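PDB 1Q5N: 3-carboxy-cis,cis-muconate cycloisomerase from Acinetobacter calcoaceticus, which is a cycloisomerase of the fumarase/aspartase superfamily, a largely helical enzyme that assembles from four copies of one chain. Local coordinates for residues S10-F21 with E333-R344; E364-A372 with C396-L406. All coordinates share one frame; numbering follows the deposited sequence.

Contact 1. Residues S10-F21 with E333-R344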
loop_
_atom_site.group_PDB
_atom_site.type_symbol
_atom_site.label_atom_id
_atom_site.label_comp_id
_atom_site.label_asym_id
_atom_site.label_seq_id
_atom_site.Cartn_x
_atom_site.Cartn_y
_atom_site.Cartn_z
ATOM N N SER A 10 3.560 15.732 -18.781
ATOM C CA SER A 10 2.667 16.830 -19.099
ATOM C C SER A 10 1.275 16.626 -18.515
ATOM O O SER A 10 0.549 17.567 -18.178
ATOM C CB SER A 10 2.593 16.949 -20.619
ATOM O OG SER A 10 1.523 17.806 -20.985
ATOM N N LEU A 11 0.920 15.362 -18.400
ATOM C CA LEU A 11 -0.370 14.966 -17.867
ATOM C C LEU A 11 -0.463 14.994 -16.321
ATOM O O LEU A 11 -1.431 15.477 -15.771
ATOM C CB LEU A 11 -0.638 13.544 -18.324
ATOM C CG LEU A 11 -1.882 13.286 -19.134
ATOM C CD1 LEU A 11 -1.989 11.807 -19.314
ATOM C CD2 LEU A 11 -3.095 13.872 -18.412
ATOM N N PHE A 12 0.570 14.481 -15.640
ATOM C CA PHE A 12 0.552 14.340 -14.198
ATOM C C PHE A 12 1.452 15.229 -13.342
ATOM O O PHE A 12 1.149 15.450 -12.183
ATOM C CB PHE A 12 0.877 12.887 -13.851
ATOM C CG PHE A 12 0.017 11.884 -14.561
ATOM C CD1 PHE A 12 -1.354 11.797 -14.282
ATOM C CD2 PHE A 12 0.588 10.975 -15.466
ATOM C CE1 PHE A 12 -2.165 10.816 -14.919
ATOM C CE2 PHE A 12 -0.195 9.990 -16.099
ATOM C CZ PHE A 12 -1.578 9.896 -15.817
ATOM N N TYR A 13 2.538 15.752 -13.892
ATOM C CA TYR A 13 3.423 16.504 -13.026
ATOM C C TYR A 13 3.359 17.981 -13.226
ATOM O O TYR A 13 2.502 18.486 -13.926
ATOM C CB TYR A 13 4.852 16.021 -13.179
ATOM C CG TYR A 13 5.005 14.512 -13.112
ATOM C CD1 TYR A 13 4.331 13.754 -12.140
ATOM C CD2 TYR A 13 5.861 13.843 -13.989
ATOM C CE1 TYR A 13 4.493 12.381 -12.046
ATOM C CE2 TYR A 13 6.048 12.447 -13.898
ATOM C CZ TYR A 13 5.343 11.718 -12.919
ATOM O OH TYR A 13 5.455 10.328 -12.878
ATOM N N GLN A 14 4.249 18.676 -12.559
ATOM C CA GLN A 14 4.293 20.117 -12.650
ATOM C C GLN A 14 5.715 20.417 -13.105
ATOM O O GLN A 14 6.683 19.932 -12.509
ATOM C CB GLN A 14 3.966 20.710 -11.287
ATOM C CG GLN A 14 3.612 22.190 -11.288
ATOM C CD GLN A 14 4.841 23.086 -11.335
ATOM O OE1 GLN A 14 5.912 22.722 -10.849
ATOM N NE2 GLN A 14 4.686 24.273 -11.910
ATOM N N ARG A 15 5.834 21.197 -14.169
ATOM C CA ARG A 15 7.130 21.492 -14.766
ATOM C C ARG A 15 8.305 21.896 -13.838
ATOM O O ARG A 15 9.352 21.299 -13.910
ATOM C CB ARG A 15 6.940 22.537 -15.859
ATOM C CG ARG A 15 7.947 22.429 -16.951
ATOM C CD ARG A 15 8.155 23.810 -17.550
ATOM N NE ARG A 15 7.446 23.981 -18.824
ATOM C CZ ARG A 15 7.209 25.163 -19.408
ATOM N NH1 ARG A 15 7.613 26.299 -18.819
ATOM N NH2 ARG A 15 6.598 25.214 -20.596
ATOM N N ASP A 16 8.138 22.883 -12.967
ATOM C CA ASP A 16 9.223 23.296 -12.072
ATOM C C ASP A 16 9.664 22.217 -11.046
ATOM O O ASP A 16 10.863 22.001 -10.819
ATOM C CB ASP A 16 8.832 24.600 -11.343
ATOM C CG ASP A 16 8.327 25.697 -12.323
ATOM O OD1 ASP A 16 9.013 25.978 -13.344
ATOM O OD2 ASP A 16 7.223 26.265 -12.077
ATOM N N VAL A 17 8.708 21.510 -10.443
ATOM C CA VAL A 17 9.067 20.486 -9.488
ATOM C C VAL A 17 9.761 19.320 -10.222
ATOM O O VAL A 17 10.668 18.736 -9.701
ATOM C CB VAL A 17 7.815 20.063 -8.667
ATOM C CG1 VAL A 17 8.099 18.813 -7.810
ATOM C CG2 VAL A 17 7.383 21.248 -7.794
ATOM N N THR A 18 9.349 19.005 -11.440
ATOM C CA THR A 18 10.007 17.957 -12.218
ATOM C C THR A 18 11.490 18.324 -12.524
ATOM O O THR A 18 12.379 17.457 -12.559
ATOM C CB THR A 18 9.238 17.722 -13.557
ATOM O OG1 THR A 18 8.000 17.104 -13.242
ATOM C CG2 THR A 18 9.979 16.784 -14.499
ATOM N N GLU A 19 11.740 19.612 -12.753
ATOM C CA GLU A 19 13.088 20.075 -13.038
ATOM C C GLU A 19 13.943 19.949 -11.779
ATOM O O GLU A 19 15.097 19.546 -11.868
ATOM C CB GLU A 19 13.063 21.533 -13.498
ATOM C CG GLU A 19 13.979 21.810 -14.696
ATOM C CD GLU A 19 13.814 23.252 -15.221
ATOM O OE1 GLU A 19 12.707 23.593 -15.785
ATOM O OE2 GLU A 19 14.809 24.035 -15.048
ATOM N N ILE A 20 13.386 20.294 -10.614
ATOM C CA ILE A 20 14.158 20.187 -9.393
ATOM C C ILE A 20 14.649 18.751 -9.147
ATOM O O ILE A 20 15.736 18.560 -8.586
ATOM C CB ILE A 20 13.343 20.702 -8.165
ATOM C CG1 ILE A 20 13.289 22.233 -8.212
ATOM C CG2 ILE A 20 13.980 20.271 -6.836
ATOM C CD1 ILE A 20 12.276 22.813 -7.247
ATOM N N PHE A 21 13.872 17.758 -9.597
ATOM C CA PHE A 21 14.208 16.334 -9.427
ATOM C C PHE A 21 14.793 15.651 -10.639
ATOM O O PHE A 21 14.940 14.425 -10.664
ATOM C CB PHE A 21 12.979 15.555 -8.917
ATOM C CG PHE A 21 12.632 15.866 -7.461
ATOM C CD1 PHE A 21 13.389 15.327 -6.414
ATOM C CD2 PHE A 21 11.593 16.753 -7.141
ATOM C CE1 PHE A 21 13.124 15.677 -5.045
ATOM C CE2 PHE A 21 11.317 17.115 -5.777
ATOM C CZ PHE A 21 12.081 16.578 -4.741
ATOM N N GLU A 333 8.609 11.171 -6.741
ATOM C CA GLU A 333 7.317 10.927 -7.390
ATOM C C GLU A 333 6.196 11.580 -6.569
ATOM O O GLU A 333 5.300 12.190 -7.151
ATOM C CB GLU A 333 7.107 9.425 -7.555
ATOM C CG GLU A 333 5.896 8.935 -8.344
ATOM C CD GLU A 333 6.006 9.160 -9.839
ATOM O OE1 GLU A 333 7.155 9.384 -10.293
ATOM O OE2 GLU A 333 4.971 9.105 -10.577
ATOM N N ILE A 334 6.252 11.504 -5.226
ATOM C CA ILE A 334 5.210 12.095 -4.371
ATOM C C ILE A 334 5.161 13.619 -4.579
ATOM O O ILE A 334 4.089 14.178 -4.785
ATOM C CB ILE A 334 5.462 11.742 -2.883
ATOM C CG1 ILE A 334 5.446 10.229 -2.768
ATOM C CG2 ILE A 334 4.425 12.434 -1.949
ATOM C CD1 ILE A 334 5.513 9.675 -1.402
ATOM N N PHE A 335 6.313 14.292 -4.534
ATOM C CA PHE A 335 6.360 15.731 -4.803
ATOM C C PHE A 335 5.801 16.094 -6.197
ATOM O O PHE A 335 5.014 17.027 -6.369
ATOM C CB PHE A 335 7.805 16.229 -4.762
ATOM C CG PHE A 335 8.191 16.857 -3.459
ATOM C CD1 PHE A 335 7.701 18.127 -3.121
ATOM C CD2 PHE A 335 9.106 16.201 -2.599
ATOM C CE1 PHE A 335 8.105 18.769 -1.949
ATOM C CE2 PHE A 335 9.529 16.806 -1.425
ATOM C CZ PHE A 335 9.042 18.106 -1.089
ATOM N N GLN A 336 6.253 15.374 -7.205
ATOM C CA GLN A 336 5.806 15.639 -8.559
ATOM C C GLN A 336 4.308 15.455 -8.792
ATOM O O GLN A 336 3.709 16.257 -9.521
ATOM C CB GLN A 336 6.590 14.779 -9.541
ATOM C CG GLN A 336 7.912 15.395 -9.905
ATOM C CD GLN A 336 8.741 14.435 -10.733
ATOM O OE1 GLN A 336 9.354 13.525 -10.190
ATOM N NE2 GLN A 336 8.731 14.606 -12.040
ATOM N N LEU A 337 3.697 14.428 -8.181
ATOM C CA LEU A 337 2.257 14.188 -8.323
ATOM C C LEU A 337 1.459 15.228 -7.543
ATOM O O LEU A 337 0.378 15.663 -8.001
ATOM C CB LEU A 337 1.864 12.770 -7.852
ATOM C CG LEU A 337 2.349 11.662 -8.794
ATOM C CD1 LEU A 337 2.368 10.324 -8.133
ATOM C CD2 LEU A 337 1.451 11.632 -10.006
ATOM N N THR A 338 1.975 15.629 -6.376
ATOM C CA THR A 338 1.285 16.606 -5.548
ATOM C C THR A 338 1.277 17.997 -6.224
ATOM O O THR A 338 0.231 18.676 -6.279
ATOM C CB THR A 338 1.956 16.728 -4.153
ATOM O OG1 THR A 338 1.920 15.468 -3.491
ATOM C CG2 THR A 338 1.236 17.790 -3.286
ATOM N N ALA A 339 2.442 18.421 -6.729
ATOM C CA ALA A 339 2.566 19.724 -7.395
ATOM C C ALA A 339 1.711 19.654 -8.676
ATOM O O ALA A 339 1.015 20.614 -9.020
ATOM C CB ALA A 339 4.070 20.021 -7.729
ATOM N N GLY A 340 1.747 18.511 -9.379
ATOM C CA GLY A 340 0.893 18.373 -10.566
ATOM C C GLY A 340 -0.603 18.452 -10.209
ATOM O O GLY A 340 -1.400 19.143 -10.854
ATOM N N ALA A 341 -1.001 17.785 -9.137
ATOM C CA ALA A 341 -2.417 17.802 -8.763
ATOM C C ALA A 341 -2.838 19.209 -8.311
ATOM O O ALA A 341 -3.951 19.640 -8.578
ATOM C CB ALA A 341 -2.710 16.734 -7.614
ATOM N N LEU A 342 -1.950 19.907 -7.612
ATOM C CA LEU A 342 -2.227 21.275 -7.152
ATOM C C LEU A 342 -2.351 22.201 -8.346
ATOM O O LEU A 342 -3.240 23.048 -8.393
ATOM C CB LEU A 342 -1.091 21.779 -6.262
ATOM C CG LEU A 342 -1.171 21.242 -4.870
ATOM C CD1 LEU A 342 0.098 21.568 -4.127
ATOM C CD2 LEU A 342 -2.392 21.879 -4.225
ATOM N N GLU A 343 -1.462 22.043 -9.318
ATOM C CA GLU A 343 -1.551 22.918 -10.462
ATOM C C GLU A 343 -2.905 22.772 -11.212
ATOM O O GLU A 343 -3.501 23.776 -11.589
ATOM C CB GLU A 343 -0.375 22.675 -11.417
ATOM C CG GLU A 343 -0.599 23.230 -12.802
ATOM C CD GLU A 343 0.674 23.245 -13.602
ATOM O OE1 GLU A 343 1.430 24.246 -13.479
ATOM O OE2 GLU A 343 0.935 22.246 -14.326
ATOM N N ARG A 344 -3.376 21.544 -11.462
ATOM C CA ARG A 344 -4.657 21.375 -12.135
ATOM C C ARG A 344 -5.833 21.849 -11.243
ATOM O O ARG A 344 -6.779 22.477 -11.722
ATOM C CB ARG A 344 -4.795 19.933 -12.567
ATOM C CG ARG A 344 -4.012 19.771 -13.827
ATOM C CD ARG A 344 -3.579 18.404 -14.001
ATOM N NE ARG A 344 -2.447 18.361 -14.920
ATOM C CZ ARG A 344 -1.167 18.271 -14.531
ATOM N NH1 ARG A 344 -0.840 18.205 -13.245
ATOM N NH2 ARG A 344 -0.205 18.252 -15.445
HETATM O O HOH W 1 3.481 22.247 -15.344
#

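Contact 2. Residues E364-A372 with C396-L406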
loop_
_atom_site.group_PDB
_atom_site.type_symbol
_atom_site.label_atom_id
_atom_site.label_comp_id
_atom_site.label_asym_id
_atom_site.label_seq_id
_atom_site.Cartn_x
_atom_site.Cartn_y
_atom_site.Cartn_z
ATOM N N GLU A 364 -35.418 20.849 -7.557
ATOM C CA GLU A 364 -36.839 20.513 -7.750
ATOM C C GLU A 364 -37.093 19.047 -8.042
ATOM O O GLU A 364 -38.222 18.594 -8.058
ATOM C CB GLU A 364 -37.473 21.408 -8.833
ATOM C CG GLU A 364 -37.960 22.754 -8.220
ATOM C CD GLU A 364 -38.979 22.514 -7.075
ATOM O OE1 GLU A 364 -39.961 21.788 -7.361
ATOM O OE2 GLU A 364 -38.825 23.007 -5.910
ATOM N N CYS A 365 -36.018 18.299 -8.214
ATOM C CA CYS A 365 -36.068 16.878 -8.512
ATOM C C CYS A 365 -37.043 16.000 -7.672
ATOM O O CYS A 365 -37.767 15.164 -8.215
ATOM C CB CYS A 365 -34.627 16.357 -8.405
ATOM S SG CYS A 365 -34.392 14.809 -9.096
ATOM N N THR A 366 -37.055 16.148 -6.355
ATOM C CA THR A 366 -37.974 15.332 -5.540
ATOM C C THR A 366 -39.341 16.009 -5.291
ATOM O O THR A 366 -40.101 15.589 -4.427
ATOM C CB THR A 366 -37.353 14.969 -4.144
ATOM O OG1 THR A 366 -37.071 16.175 -3.407
ATOM C CG2 THR A 366 -36.090 14.135 -4.328
ATOM N N HIS A 367 -39.614 17.076 -6.028
ATOM C CA HIS A 367 -40.883 17.786 -5.905
ATOM C C HIS A 367 -41.251 18.136 -4.468
ATOM O O HIS A 367 -42.327 17.790 -4.008
ATOM C CB HIS A 367 -42.000 16.945 -6.540
ATOM C CG HIS A 367 -41.587 16.305 -7.834
ATOM N ND1 HIS A 367 -41.280 17.043 -8.970
ATOM C CD2 HIS A 367 -41.342 15.007 -8.151
ATOM C CE1 HIS A 367 -40.866 16.225 -9.925
ATOM N NE2 HIS A 367 -40.895 14.983 -9.454
ATOM N N GLY A 368 -40.329 18.797 -3.774
ATOM C CA GLY A 368 -40.571 19.246 -2.436
ATOM C C GLY A 368 -40.375 18.247 -1.331
ATOM O O GLY A 368 -40.407 18.644 -0.152
ATOM N N LEU A 369 -40.180 16.969 -1.654
ATOM C CA LEU A 369 -39.984 15.992 -0.585
ATOM C C LEU A 369 -38.771 16.310 0.320
ATOM O O LEU A 369 -38.837 16.067 1.523
ATOM C CB LEU A 369 -39.878 14.568 -1.160
ATOM C CG LEU A 369 -41.214 14.049 -1.744
ATOM C CD1 LEU A 369 -41.010 12.754 -2.526
ATOM C CD2 LEU A 369 -42.196 13.821 -0.615
ATOM N N ILE A 370 -37.685 16.859 -0.240
ATOM C CA ILE A 370 -36.531 17.199 0.588
ATOM C C ILE A 370 -36.820 18.333 1.600
ATOM O O ILE A 370 -36.037 18.529 2.533
ATOM C CB ILE A 370 -35.242 17.562 -0.289
ATOM C CG1 ILE A 370 -35.548 18.596 -1.384
ATOM C CG2 ILE A 370 -34.689 16.309 -0.970
ATOM C CD1 ILE A 370 -35.367 20.047 -0.979
ATOM N N MET A 371 -37.938 19.060 1.433
ATOM C CA MET A 371 -38.294 20.131 2.367
ATOM C C MET A 371 -39.207 19.644 3.476
ATOM O O MET A 371 -39.665 20.420 4.313
ATOM C CB MET A 371 -38.969 21.305 1.626
ATOM C CG MET A 371 -38.075 21.963 0.563
ATOM S SD MET A 371 -36.567 22.627 1.375
ATOM C CE MET A 371 -37.251 23.867 2.401
ATOM N N ALA A 372 -39.455 18.346 3.507
ATOM C CA ALA A 372 -40.363 17.787 4.500
ATOM C C ALA A 372 -39.998 18.118 5.932
ATOM O O ALA A 372 -40.867 18.447 6.755
ATOM C CB ALA A 372 -40.449 16.277 4.341
ATOM N N CYS A 396 -46.683 13.379 2.668
ATOM C CA CYS A 396 -45.659 12.843 1.756
ATOM C C CYS A 396 -46.221 11.635 1.014
ATOM O O CYS A 396 -46.011 11.511 -0.186
ATOM C CB CYS A 396 -44.371 12.444 2.512
ATOM S SG CYS A 396 -43.394 13.870 3.158
ATOM N N LYS A 397 -46.947 10.770 1.737
ATOM C CA LYS A 397 -47.587 9.590 1.155
ATOM C C LYS A 397 -48.581 10.002 0.058
ATOM O O LYS A 397 -48.644 9.402 -1.016
ATOM C CB LYS A 397 -48.368 8.828 2.233
ATOM C CG LYS A 397 -47.579 7.789 2.959
ATOM C CD LYS A 397 -48.437 7.219 4.052
ATOM C CE LYS A 397 -47.693 6.111 4.748
ATOM N NZ LYS A 397 -48.478 5.566 5.917
ATOM N N THR A 398 -49.372 11.025 0.364
ATOM C CA THR A 398 -50.351 11.510 -0.565
ATOM C C THR A 398 -49.675 12.114 -1.782
ATOM O O THR A 398 -50.099 11.832 -2.917
ATOM C CB THR A 398 -51.274 12.565 0.074
ATOM O OG1 THR A 398 -51.859 12.021 1.263
ATOM C CG2 THR A 398 -52.386 12.924 -0.869
ATOM N N ALA A 399 -48.643 12.932 -1.551
ATOM C CA ALA A 399 -47.943 13.592 -2.636
ATOM C C ALA A 399 -47.298 12.537 -3.537
ATOM O O ALA A 399 -47.242 12.691 -4.740
ATOM C CB ALA A 399 -46.880 14.556 -2.076
ATOM N N VAL A 400 -46.804 11.458 -2.955
ATOM C CA VAL A 400 -46.219 10.452 -3.796
ATOM C C VAL A 400 -47.335 9.723 -4.560
ATOM O O VAL A 400 -47.196 9.500 -5.750
ATOM C CB VAL A 400 -45.409 9.431 -2.991
ATOM C CG1 VAL A 400 -44.949 8.349 -3.905
ATOM C CG2 VAL A 400 -44.220 10.103 -2.339
ATOM N N ALA A 401 -48.440 9.376 -3.894
ATOM C CA ALA A 401 -49.536 8.694 -4.569
ATOM C C ALA A 401 -50.128 9.528 -5.733
ATOM O O ALA A 401 -50.380 9.000 -6.824
ATOM C CB ALA A 401 -50.613 8.345 -3.564
ATOM N N GLU A 402 -50.326 10.832 -5.510
ATOM C CA GLU A 402 -50.871 11.737 -6.538
ATOM C C GLU A 402 -49.796 12.302 -7.503
ATOM O O GLU A 402 -50.123 12.982 -8.480
ATOM C CB GLU A 402 -51.550 12.931 -5.878
ATOM C CG GLU A 402 -52.733 12.578 -5.024
ATOM C CD GLU A 402 -53.473 13.829 -4.584
ATOM O OE1 GLU A 402 -53.253 14.859 -5.243
ATOM O OE2 GLU A 402 -54.276 13.798 -3.612
ATOM N N GLN A 403 -48.521 12.016 -7.218
ATOM C CA GLN A 403 -47.394 12.553 -7.993
ATOM C C GLN A 403 -47.539 14.081 -8.104
ATOM O O GLN A 403 -47.501 14.628 -9.187
ATOM C CB GLN A 403 -47.285 11.888 -9.398
ATOM C CG GLN A 403 -46.961 10.356 -9.324
ATOM C CD GLN A 403 -46.208 9.787 -10.553
ATOM O OE1 GLN A 403 -44.969 9.911 -10.660
ATOM N NE2 GLN A 403 -46.951 9.161 -11.482
ATOM N N LYS A 404 -47.717 14.759 -6.973
ATOM C CA LYS A 404 -47.854 16.210 -6.958
ATOM C C LYS A 404 -46.727 16.727 -6.108
ATOM O O LYS A 404 -46.138 15.961 -5.358
ATOM C CB LYS A 404 -49.152 16.655 -6.268
ATOM C CG LYS A 404 -50.429 16.364 -7.012
ATOM C CD LYS A 404 -51.060 17.676 -7.472
ATOM C CE LYS A 404 -52.450 17.466 -8.082
ATOM N NZ LYS A 404 -52.363 16.869 -9.490
ATOM N N HIS A 405 -46.463 18.030 -6.192
ATOM C CA HIS A 405 -45.441 18.646 -5.365
ATOM C C HIS A 405 -45.966 18.620 -3.910
ATOM O O HIS A 405 -47.160 18.827 -3.647
ATOM C CB HIS A 405 -45.208 20.086 -5.845
ATOM C CG HIS A 405 -43.997 20.758 -5.262
ATOM N ND1 HIS A 405 -43.947 21.211 -3.955
ATOM C CD2 HIS A 405 -42.788 21.052 -5.809
ATOM C CE1 HIS A 405 -42.756 21.743 -3.722
ATOM N NE2 HIS A 405 -42.032 21.659 -4.826
ATOM N N LEU A 406 -45.083 18.360 -2.957
ATOM C CA LEU A 406 -45.507 18.347 -1.574
ATOM C C LEU A 406 -46.188 19.667 -1.169
ATOM O O LEU A 406 -47.049 19.654 -0.291
ATOM C CB LEU A 406 -44.315 18.063 -0.636
ATOM C CG LEU A 406 -44.658 17.945 0.857
ATOM C CD1 LEU A 406 -45.577 16.728 1.152
ATOM C CD2 LEU A 406 -43.376 17.841 1.630
#

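Contact 1. Residues S10-F21 with E333-R344
Tyr13 lies obliquely over the long helix 323-351 and touches it from CB to its hydroxyl. CB rests on Gln336 O, while the ring atoms CG and CD1 come down on the Gln336 side chain, CD1 standing 3.6 Å from Gln336 CB. Further out, CE1 meets Leu337 CD2 at 3.7 Å, near the ring plane, so leucine borders an edge while the Gln336 side chain lies over a face. At the tip, OH donates to Glu333 OE2 over 2.7 Å, on the syn side of a carboxylate nearly perpendicular to the ring; the same oxygen also pairs with Arg301 of helix 290-311. With Tyr13 CG anti to the carbonyl carbon (chi1 -48°), the ring slants back toward Glu333.

Helix 323-351 belongs to the helical core characteristic of the fumarase/aspartase superfamily, and the break between helices 9-12 and 15-20 settles on it at Gly340, whose CA approaches Phe12 O at 3.4 Å. Arg344 grips the same break. Its NH2 donates to Tyr13 O at 3.1 Å and 158°. A second bond from NH2 goes to Ser10 O; both acceptors lie near the guanidinium plane, while Leu11 O lies over one face.

Helix 15-20 then runs antiparallel to its partner (167°). Val17 CG2 presses on Ala339 CB at 3.5 Å, and Phe21 CZ meets Phe335 CD2 obliquely. A water accepts from Arg15 N and donates to Glu343 OE2.

Contact 2. Residues E364-A372 with C396-L406
His367 O takes the backbone N-H of Leu406 at 3.0 Å in a nearly straight bond, 170° at the hydrogen, with the donor somewhat tilted from the carbonyl plane. The CA of His405 approaches the same oxygen in a longer CA-H...O contact. The bond joins a type I' turn, from Thr366 to Leu369, to the first residue of helix 406-410, just after the Schellman motif that ends helix 385-402 with Gln403 at its positive-phi C-prime position. The contact belongs to the C-terminal helical region that carries the adenylosuccinate lyase C-terminal family, and it lies at the surface of the subunit.

The imidazole of His405 folds over the type I' turn. Its CG stands anti to the backbone N (chi1 -169°), bringing the ring across the peptide between His367 and Gly368: His367 O sits 3.6 Å above the ring centre, and Gly368 N lies over the same face nearer the rim. Gly368 has no CB, which lets the ring come this close. At the ring edge the Glu364 carboxylate lies almost coplanar, 11° between planes, with OE1 3.3 Å from His405 NE2. ND1 accepts from Lys407 N, capping the start of helix 406-410 and so helping to hold the ring in place.

Beyond the imidazole, side-chain carbons take over. Leu406 CD2 packs against the Gly368 carbonyl, 3.6 Å from Gly368 O, and against Ala372, while Leu369 extends one methyl to each of two helix residues: CD1 to Val400 CG2, and CD2 to Cys396 SG at 4.0 Å.

From the N terminus, the chain leaves helices 9-12 and 15-20, passes through more than 300 residues that include the long helices 110-146, 235-261 and 290-311, and returns along helix 323-351, where contact 1 closes this long loop. Contact 2 opens only afterwards, at the end of helix 356-364, and closes a short loop of 23 residues, nearly all in helices 372-383 and 385-402. The two loops therefore follow in series and neither nest nor cross. Contact 1 ties the N-terminal helices to the helical core; contact 2 ties together a compact helical region at one end of the elongated subunit, about 49 Å from contact 1 between centres.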